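Local coordinates for Ulp1-like SUMO protease (PDB 6DG4), which probably removes SUMO from modified proteins, this chain being the C-terminal catalytic domain of a Ulp1-like cysteine protease of the C48 family, at residues 69-73 / 89-93; 122-128 / 142-148; 136-140 / 152-156. All coordinates share one frame; numbering follows the deposited sequence.

Contact 1 (69-73 / 89-93)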
loop_
_atom_site.group_PDB
_atom_site.type_symbol
_atom_site.label_atom_id
_atom_site.label_comp_id
_atom_site.label_asym_id
_atom_site.label_seq_id
_atom_site.Cartn_x
_atom_site.Cartn_y
_atom_site.Cartn_z
ATOM N N ILE A 69 1.551 -4.385 -0.599
ATOM C CA ILE A 69 0.560 -3.685 0.210
ATOM C C ILE A 69 -0.261 -4.667 1.038
ATOM O O ILE A 69 -0.597 -4.381 2.194
ATOM C CB ILE A 69 -0.284 -2.749 -0.675
ATOM C CG1 ILE A 69 0.622 -1.627 -1.206
ATOM C CG2 ILE A 69 -1.428 -2.176 0.103
ATOM C CD1 ILE A 69 0.004 -0.752 -2.272
ATOM N N PHE A 70 -0.576 -5.845 0.490
ATOM C CA PHE A 70 -1.252 -6.863 1.290
ATOM C C PHE A 70 -0.404 -7.269 2.494
ATOM O O PHE A 70 -0.938 -7.515 3.581
ATOM C CB PHE A 70 -1.597 -8.082 0.428
ATOM C CG PHE A 70 -2.960 -8.006 -0.223
ATOM C CD1 PHE A 70 -3.381 -6.861 -0.882
ATOM C CD2 PHE A 70 -3.810 -9.094 -0.188
ATOM C CE1 PHE A 70 -4.642 -6.797 -1.470
ATOM C CE2 PHE A 70 -5.056 -9.038 -0.773
ATOM C CZ PHE A 70 -5.469 -7.889 -1.424
ATOM N N TYR A 71 0.922 -7.331 2.327
ATOM C CA TYR A 71 1.787 -7.664 3.456
ATOM C C TYR A 71 1.797 -6.566 4.517
ATOM O O TYR A 71 1.935 -6.875 5.706
ATOM C CB TYR A 71 3.214 -7.964 2.990
ATOM C CG TYR A 71 3.433 -9.368 2.441
ATOM C CD1 TYR A 71 2.926 -10.481 3.093
ATOM C CD2 TYR A 71 4.163 -9.576 1.280
ATOM C CE1 TYR A 71 3.129 -11.754 2.609
ATOM C CE2 TYR A 71 4.371 -10.860 0.784
ATOM C CZ TYR A 71 3.847 -11.944 1.456
ATOM O OH TYR A 71 4.042 -13.221 0.973
ATOM N N ILE A 72 1.667 -5.291 4.117
ATOM C CA ILE A 72 1.545 -4.211 5.095
ATOM C C ILE A 72 0.320 -4.444 5.964
ATOM O O ILE A 72 0.383 -4.404 7.199
ATOM C CB ILE A 72 1.451 -2.844 4.390
ATOM C CG1 ILE A 72 2.677 -2.575 3.523
ATOM C CG2 ILE A 72 1.272 -1.723 5.414
ATOM C CD1 ILE A 72 2.528 -1.348 2.637
ATOM N N ALA A 73 -0.824 -4.659 5.316
ATOM C CA ALA A 73 -2.061 -4.858 6.055
ATOM C C ALA A 73 -1.953 -6.060 6.975
ATOM O O ALA A 73 -2.394 -6.011 8.128
ATOM C CB ALA A 73 -3.224 -5.031 5.082
ATOM N N CYS A 89 -6.305 -3.075 9.416
ATOM C CA CYS A 89 -5.787 -2.520 8.174
ATOM C C CYS A 89 -6.188 -3.465 7.057
ATOM O O CYS A 89 -6.005 -4.680 7.177
ATOM C CB CYS A 89 -4.266 -2.388 8.214
ATOM S SG CYS A 89 -3.540 -1.550 6.772
ATOM N N THR A 90 -6.761 -2.926 5.991
ATOM C CA THR A 90 -7.137 -3.771 4.872
ATOM C C THR A 90 -6.738 -3.101 3.567
ATOM O O THR A 90 -6.547 -1.887 3.492
ATOM C CB THR A 90 -8.621 -4.151 4.915
ATOM O OG1 THR A 90 -8.865 -5.142 3.910
ATOM C CG2 THR A 90 -9.507 -2.948 4.676
ATOM N N ALA A 91 -6.589 -3.926 2.538
ATOM C CA ALA A 91 -6.070 -3.470 1.265
ATOM C C ALA A 91 -6.905 -4.056 0.144
ATOM O O ALA A 91 -7.485 -5.139 0.272
ATOM C CB ALA A 91 -4.619 -3.908 1.067
ATOM N N PHE A 92 -6.924 -3.340 -0.969
ATOM C CA PHE A 92 -7.622 -3.763 -2.167
ATOM C C PHE A 92 -6.632 -4.125 -3.263
ATOM O O PHE A 92 -5.469 -3.706 -3.260
ATOM C CB PHE A 92 -8.564 -2.660 -2.643
ATOM C CG PHE A 92 -9.794 -2.533 -1.807
ATOM C CD1 PHE A 92 -9.786 -1.788 -0.648
ATOM C CD2 PHE A 92 -10.957 -3.189 -2.164
ATOM C CE1 PHE A 92 -10.921 -1.679 0.129
ATOM C CE2 PHE A 92 -12.092 -3.079 -1.390
ATOM C CZ PHE A 92 -12.067 -2.323 -0.240
ATOM N N THR A 93 -7.119 -4.939 -4.197
ATOM C CA THR A 93 -6.331 -5.342 -5.343
ATOM C C THR A 93 -6.402 -4.282 -6.439
ATOM O O THR A 93 -7.113 -3.276 -6.336
ATOM C CB THR A 93 -6.833 -6.672 -5.908
ATOM O OG1 THR A 93 -8.087 -6.460 -6.574
ATOM C CG2 THR A 93 -6.984 -7.715 -4.794
#

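Contact 2 (122-128 / 142-148)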
loop_
_atom_site.group_PDB
_atom_site.type_symbol
_atom_site.label_atom_id
_atom_site.label_comp_id
_atom_site.label_asym_id
_atom_site.label_seq_id
_atom_site.Cartn_x
_atom_site.Cartn_y
_atom_site.Cartn_z
ATOM N N PHE A 122 -17.027 -1.184 9.592
ATOM C CA PHE A 122 -16.320 -0.133 8.866
ATOM C C PHE A 122 -15.582 0.821 9.801
ATOM O O PHE A 122 -14.388 1.083 9.621
ATOM C CB PHE A 122 -17.301 0.630 7.972
ATOM C CG PHE A 122 -16.633 1.604 7.055
ATOM C CD1 PHE A 122 -16.075 1.175 5.868
ATOM C CD2 PHE A 122 -16.555 2.950 7.378
ATOM C CE1 PHE A 122 -15.453 2.060 5.020
ATOM C CE2 PHE A 122 -15.935 3.841 6.532
ATOM C CZ PHE A 122 -15.377 3.390 5.350
ATOM N N LEU A 123 -16.280 1.370 10.794
ATOM C CA LEU A 123 -15.655 2.335 11.692
ATOM C C LEU A 123 -14.620 1.706 12.617
ATOM O O LEU A 123 -13.843 2.442 13.232
ATOM C CB LEU A 123 -16.721 3.079 12.503
ATOM C CG LEU A 123 -17.701 3.917 11.684
ATOM C CD1 LEU A 123 -18.715 4.577 12.602
ATOM C CD2 LEU A 123 -16.977 4.969 10.872
ATOM N N ASP A 124 -14.589 0.377 12.725
ATOM C CA ASP A 124 -13.581 -0.326 13.509
ATOM C C ASP A 124 -12.272 -0.490 12.749
ATOM O O ASP A 124 -11.248 -0.802 13.360
ATOM C CB ASP A 124 -14.136 -1.704 13.906
ATOM C CG ASP A 124 -13.146 -2.546 14.703
ATOM O OD1 ASP A 124 -12.812 -2.154 15.840
ATOM O OD2 ASP A 124 -12.725 -3.617 14.207
ATOM N N ILE A 125 -12.273 -0.293 11.439
ATOM C CA ILE A 125 -11.043 -0.353 10.659
ATOM C C ILE A 125 -10.253 0.926 10.903
ATOM O O ILE A 125 -10.826 2.022 10.922
ATOM C CB ILE A 125 -11.385 -0.504 9.167
ATOM C CG1 ILE A 125 -12.234 -1.757 8.922
ATOM C CG2 ILE A 125 -10.119 -0.543 8.325
ATOM C CD1 ILE A 125 -12.810 -1.834 7.508
ATOM N N ASP A 126 -8.931 0.802 11.063
ATOM C CA ASP A 126 -8.073 1.979 11.156
ATOM C C ASP A 126 -7.637 2.511 9.790
ATOM O O ASP A 126 -7.593 3.730 9.590
ATOM C CB ASP A 126 -6.796 1.670 11.942
ATOM C CG ASP A 126 -7.041 1.458 13.422
ATOM O OD1 ASP A 126 -8.077 1.903 13.959
ATOM O OD2 ASP A 126 -6.166 0.842 14.058
ATOM N N THR A 127 -7.292 1.627 8.853
ATOM C CA THR A 127 -6.671 2.035 7.601
ATOM C C THR A 127 -7.168 1.160 6.467
ATOM O O THR A 127 -7.083 -0.068 6.550
ATOM C CB THR A 127 -5.152 1.884 7.704
ATOM O OG1 THR A 127 -4.697 2.566 8.873
ATOM C CG2 THR A 127 -4.471 2.458 6.485
ATOM N N ILE A 128 -7.657 1.799 5.406
ATOM C CA ILE A 128 -8.028 1.134 4.162
ATOM C C ILE A 128 -7.089 1.647 3.077
ATOM O O ILE A 128 -7.057 2.852 2.796
ATOM C CB ILE A 128 -9.495 1.405 3.789
ATOM C CG1 ILE A 128 -10.429 0.911 4.900
ATOM C CG2 ILE A 128 -9.830 0.751 2.453
ATOM C CD1 ILE A 128 -11.887 1.289 4.684
ATOM N N VAL A 142 -6.181 6.444 0.813
ATOM C CA VAL A 142 -6.192 5.938 2.178
ATOM C C VAL A 142 -7.453 6.458 2.845
ATOM O O VAL A 142 -7.656 7.673 2.938
ATOM C CB VAL A 142 -4.947 6.374 2.970
ATOM C CG1 VAL A 142 -4.958 5.764 4.375
ATOM C CG2 VAL A 142 -3.679 5.984 2.232
ATOM N N ILE A 143 -8.298 5.551 3.298
ATOM C CA ILE A 143 -9.437 5.906 4.129
ATOM C C ILE A 143 -9.084 5.519 5.556
ATOM O O ILE A 143 -8.568 4.420 5.802
ATOM C CB ILE A 143 -10.720 5.207 3.651
ATOM C CG1 ILE A 143 -11.020 5.580 2.194
ATOM C CG2 ILE A 143 -11.890 5.579 4.554
ATOM C CD1 ILE A 143 -12.151 4.765 1.562
ATOM N N ARG A 144 -9.329 6.430 6.493
ATOM C CA ARG A 144 -9.041 6.204 7.910
ATOM C C ARG A 144 -10.363 6.325 8.654
ATOM O O ARG A 144 -10.741 7.420 9.102
ATOM C CB ARG A 144 -7.992 7.189 8.411
ATOM C CG ARG A 144 -6.682 7.109 7.631
ATOM C CD ARG A 144 -5.710 8.183 8.065
ATOM N NE ARG A 144 -4.858 7.730 9.153
ATOM C CZ ARG A 144 -4.132 8.526 9.926
ATOM N NH1 ARG A 144 -4.204 9.843 9.785
ATOM N NH2 ARG A 144 -3.345 7.993 10.855
ATOM N N PRO A 145 -11.117 5.229 8.786
ATOM C CA PRO A 145 -12.488 5.354 9.312
ATOM C C PRO A 145 -12.577 5.880 10.731
ATOM O O PRO A 145 -13.511 6.629 11.038
ATOM C CB PRO A 145 -13.035 3.924 9.183
ATOM C CG PRO A 145 -12.272 3.363 8.004
ATOM C CD PRO A 145 -10.874 3.888 8.220
ATOM N N GLY A 146 -11.655 5.501 11.618
ATOM C CA GLY A 146 -11.698 6.023 12.974
ATOM C C GLY A 146 -11.502 7.523 13.027
ATOM O O GLY A 146 -11.983 8.187 13.951
ATOM N N ARG A 147 -10.788 8.078 12.051
ATOM C CA ARG A 147 -10.565 9.513 11.962
ATOM C C ARG A 147 -11.596 10.217 11.100
ATOM O O ARG A 147 -11.620 11.453 11.073
ATOM C CB ARG A 147 -9.165 9.775 11.412
ATOM C CG ARG A 147 -8.114 9.244 12.355
ATOM C CD ARG A 147 -6.721 9.567 11.940
ATOM N NE ARG A 147 -5.796 8.750 12.710
ATOM C CZ ARG A 147 -5.284 9.088 13.888
ATOM N NH1 ARG A 147 -5.585 10.247 14.460
ATOM N NH2 ARG A 147 -4.454 8.254 14.492
ATOM N N ARG A 148 -12.445 9.460 10.412
ATOM C CA ARG A 148 -13.435 10.010 9.494
ATOM C C ARG A 148 -12.756 10.844 8.408
ATOM O O ARG A 148 -13.200 11.942 8.073
ATOM C CB ARG A 148 -14.526 10.810 10.214
ATOM C CG ARG A 148 -15.137 10.141 11.442
ATOM C CD ARG A 148 -15.968 8.894 11.137
ATOM N NE ARG A 148 -16.749 8.540 12.315
ATOM C CZ ARG A 148 -16.321 7.781 13.319
ATOM N NH1 ARG A 148 -15.116 7.250 13.292
ATOM N NH2 ARG A 148 -17.107 7.570 14.365
HETATM O O HOH W 1 -14.090 4.606 14.826
HETATM O O HOH W 2 -8.785 5.493 11.362
HETATM O O HOH W 3 -4.952 5.051 10.334
HETATM O O HOH W 4 -3.683 5.212 8.369
#

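Contact 3 (136-140 / 152-156)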
loop_
_atom_site.group_PDB
_atom_site.type_symbol
_atom_site.label_atom_id
_atom_site.label_comp_id
_atom_site.label_asym_id
_atom_site.label_seq_id
_atom_site.Cartn_x
_atom_site.Cartn_y
_atom_site.Cartn_z
ATOM N N SER A 136 -1.008 4.756 -16.175
ATOM C CA SER A 136 0.220 4.096 -15.737
ATOM C C SER A 136 0.803 4.652 -14.444
ATOM O O SER A 136 1.785 4.114 -13.925
ATOM C CB SER A 136 1.296 4.132 -16.830
ATOM O OG SER A 136 0.824 3.542 -18.027
ATOM N N HIS A 137 0.221 5.724 -13.917
ATOM C CA HIS A 137 0.734 6.372 -12.718
ATOM C C HIS A 137 0.038 5.798 -11.489
ATOM O O HIS A 137 -1.191 5.865 -11.373
ATOM C CB HIS A 137 0.501 7.878 -12.802
ATOM C CG HIS A 137 0.963 8.629 -11.593
ATOM N ND1 HIS A 137 2.237 8.513 -11.079
ATOM C CD2 HIS A 137 0.311 9.500 -10.788
ATOM C CE1 HIS A 137 2.348 9.280 -10.009
ATOM N NE2 HIS A 137 1.197 9.898 -9.816
ATOM N N TRP A 138 0.833 5.253 -10.570
ATOM C CA TRP A 138 0.332 4.691 -9.327
ATOM C C TRP A 138 0.321 5.749 -8.237
ATOM O O TRP A 138 1.322 6.445 -8.028
ATOM C CB TRP A 138 1.231 3.546 -8.855
ATOM C CG TRP A 138 1.021 2.280 -9.582
ATOM C CD1 TRP A 138 1.789 1.782 -10.583
ATOM C CD2 TRP A 138 -0.027 1.329 -9.365
ATOM N NE1 TRP A 138 1.282 0.582 -11.015
ATOM C CE2 TRP A 138 0.171 0.277 -10.274
ATOM C CE3 TRP A 138 -1.114 1.264 -8.487
ATOM C CZ2 TRP A 138 -0.676 -0.821 -10.340
ATOM C CZ3 TRP A 138 -1.955 0.172 -8.554
ATOM C CH2 TRP A 138 -1.731 -0.854 -9.472
ATOM N N THR A 139 -0.804 5.822 -7.526
ATOM C CA THR A 139 -0.988 6.641 -6.339
ATOM C C THR A 139 -1.721 5.789 -5.307
ATOM O O THR A 139 -2.110 4.648 -5.577
ATOM C CB THR A 139 -1.779 7.917 -6.657
ATOM O OG1 THR A 139 -3.080 7.579 -7.162
ATOM C CG2 THR A 139 -1.027 8.781 -7.669
ATOM N N LEU A 140 -1.914 6.354 -4.117
ATOM C CA LEU A 140 -2.475 5.629 -2.985
ATOM C C LEU A 140 -3.627 6.424 -2.397
ATOM O O LEU A 140 -3.433 7.554 -1.940
ATOM C CB LEU A 140 -1.415 5.422 -1.900
ATOM C CG LEU A 140 -1.889 4.625 -0.684
ATOM C CD1 LEU A 140 -2.122 3.166 -1.053
ATOM C CD2 LEU A 140 -0.903 4.757 0.469
ATOM N N HIS A 152 -5.845 11.114 -0.640
ATOM C CA HIS A 152 -5.231 10.630 -1.867
ATOM C C HIS A 152 -3.803 11.145 -1.879
ATOM O O HIS A 152 -3.584 12.361 -1.899
ATOM C CB HIS A 152 -6.008 11.142 -3.080
ATOM C CG HIS A 152 -5.435 10.703 -4.388
ATOM N ND1 HIS A 152 -5.305 11.553 -5.464
ATOM C CD2 HIS A 152 -4.945 9.507 -4.792
ATOM C CE1 HIS A 152 -4.776 10.897 -6.479
ATOM N NE2 HIS A 152 -4.542 9.655 -6.097
ATOM N N LEU A 153 -2.837 10.226 -1.850
ATOM C CA LEU A 153 -1.421 10.578 -1.806
ATOM C C LEU A 153 -0.837 10.358 -3.195
ATOM O O LEU A 153 -0.693 9.216 -3.646
ATOM C CB LEU A 153 -0.661 9.762 -0.764
ATOM C CG LEU A 153 -0.898 10.171 0.690
ATOM C CD1 LEU A 153 -2.242 9.673 1.199
ATOM C CD2 LEU A 153 0.229 9.688 1.589
ATOM N N ASP A 154 -0.520 11.454 -3.872
ATOM C CA ASP A 154 0.072 11.430 -5.203
ATOM C C ASP A 154 1.473 12.014 -5.080
ATOM O O ASP A 154 1.629 13.203 -4.787
ATOM C CB ASP A 154 -0.781 12.262 -6.153
ATOM C CG ASP A 154 -0.318 12.172 -7.585
ATOM O OD1 ASP A 154 0.842 11.761 -7.817
ATOM O OD2 ASP A 154 -1.115 12.526 -8.478
ATOM N N SER A 155 2.488 11.171 -5.291
ATOM C CA SER A 155 3.870 11.622 -5.166
ATOM C C SER A 155 4.207 12.728 -6.158
ATOM O O SER A 155 5.103 13.533 -5.896
ATOM C CB SER A 155 4.829 10.436 -5.310
ATOM O OG SER A 155 4.547 9.645 -6.462
ATOM N N MET A 156 3.500 12.805 -7.290
ATOM C CA MET A 156 3.782 13.878 -8.240
ATOM C C MET A 156 3.422 15.248 -7.688
ATOM O O MET A 156 3.916 16.255 -8.205
ATOM C CB MET A 156 3.079 13.613 -9.566
ATOM C CG MET A 156 3.758 12.498 -10.319
ATOM S SD MET A 156 2.955 12.062 -11.865
ATOM C CE MET A 156 3.079 13.608 -12.759
HETATM O O HOH W 5 2.327 8.132 -6.044
#

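Contact 1 (69-73 / 89-93)
C89 O accepts a hydrogen bond from N77 ND2, one turn further along helix 62-80, and is also covered by the A73 methyl, with A73 CB to C89 O at 3.5 Å. The side chains that meet across 69-73 and 89-93 do so by apolar contact. With its sulfur trans to the backbone N (chi1 -174°), C89 lays SG against the helix backbone, 3.7 Å from A73 CA. A91 CB points into the helix surface, where F70 CD1 (3.7 Å) and I69 CG2 (3.8 Å) meet it. Beyond A91 the F70 ring reaches along the second segment: F92 O lies near the ring plane at its edge, 3.7 Å from F70 CE1, and T93 CG2 touches F70 CZ obliquely. F92 O is buried here and has no polar partner in the model. T93 OG1 caps F95 N, which probably helps hold CG2 beside F70 CZ. The axes of 69-73 and 89-91 run nearly antiparallel, at 162°, and approach to 7.2 Å, a spacing that the small side chains of A73 and A91 permit. This is helix-on-sheet packing, long helix 62-80 lying on edge strand 89-91 of the mixed sheet, as in the papain-like fold of clan CA cysteine peptidases.

Contact 2 (122-128 / 142-148)
P145 sets CG over one face of the F122 ring, the two side chains crossing at about a right angle. The evidence for a CH-pi contact is P145 CG at 4.2 Å from the centroid of the F122 ring and 21° off the ring normal, displaced toward the rim. F122 presents that face because its CG lies trans to the backbone N (chi1 -172°). The proline is hemmed in further: its CB sits 3.2 Å from F122 O, a tight approach, while I128 CD1 reaches P145 CG at 3.9 Å, again crosswise. I143 CG2 meets the F122 ring obliquely at CZ.

A second crossing, also near a right angle, pairs L123 with R148. The L123 CD2 methyl stands 3.6 Å above the R148 guanidinium plane, toward its rim. R148 is bent at chi2 (-68°), and this brings NH1 back to P145 O for a 2.8 Å hydrogen bond; water 1 links the same NH1 to L123 O. Two other waters, 2 and 3, both donate to D126 O. Water 3 continues to R144 NE, which also donates to water 4, whereas R144 NH1 reaches S2 O.

Backbone pairing begins at I128 and I143, an antiparallel hydrogen-bonded pair with I128 N to I143 O at 2.8 Å and I143 N to I128 O at 3.0 Å. This region is thus the open end of the hairpin formed by strands 127-134 and 137-144: F122 and I143 pack on V173 of helix 163-177, T127 meets strand 89-91 next to it, and V142 touches L153 of strand 149-153.

Contact 3 (136-140 / 152-156)
Two side-chain hydrogen bonds cross the contact, the first between H137 and D154. H137 NE2 donates to D154 OD1 at 2.8 Å, with an almost straight N-H...O angle of 174°. The oxygen lies in the imidazole plane, yet the donor stands 39° out of the carboxylate plane. M156 N reaches the same oxygen at 2.9 Å from the opposite face, closing an Asx turn, so two donors fix OD1. Farther along the strands, T139 OG1 and H152 NE2 share a 2.8 Å hydrogen bond at the edge of the H152 ring, whose ND1 bonds to S162 N.

The backbone contribution is one antiparallel hydrogen-bonded pair, with L153 N to L140 O at 2.7 Å and L140 N to L153 O at 3.1 Å. After L153 the second segment leaves the sheet, and 155-156 begin a 3-10 segment; water 5 donates to both W138 O and S155 OG, joining the segments there.

Van der Waals contacts to a ring and to a carboxylate complete the set. With an extended chi2 (177°), M156 lays SD over one face of the H137 imidazole, 3.5 Å from its centroid: a sulfur-aromatic contact. The T139 methyl CG2 lies against the carboxylate, 3.5 Å from D154 CG. Were D154 an alanine, H137 NE2 and M156 N would probably both lose their acceptor, and the imidazole would be freer to turn about its CB-CG bond.

H137 also touches C202 and Q196, and Q196 OE1 is hydrogen-bonded to S155 OG. This grouping is consistent with the Cys-His-Asp triad and oxyanion-hole glutamine of C48 peptidases, in which the aspartate orients the histidine toward the cysteine.

How the contacts relate
All three contacts reach the same mixed sheet. Contacts 1 and 2, with centres about 13 Å apart, are stitched together by neighbouring strands: T90 N lies 2.9 Å from T127 O, a probable hydrogen bond, and F92 CE1 packs on I128 CG2 at 3.5 Å. Contacts 2 and 3 use the two halves of strand 137-144, their centres about 20 Å apart, and touch through V142 CG2 and L153 CD1 at 4.1 Å. Contacts 1 and 3, centred about 16 Å apart, do not touch, but helix 202-215 spans both: A210 meets I72 and L140, while C202 meets H137. Because H137 pairs with D154 and touches C202, the probable active site lies at contact 3.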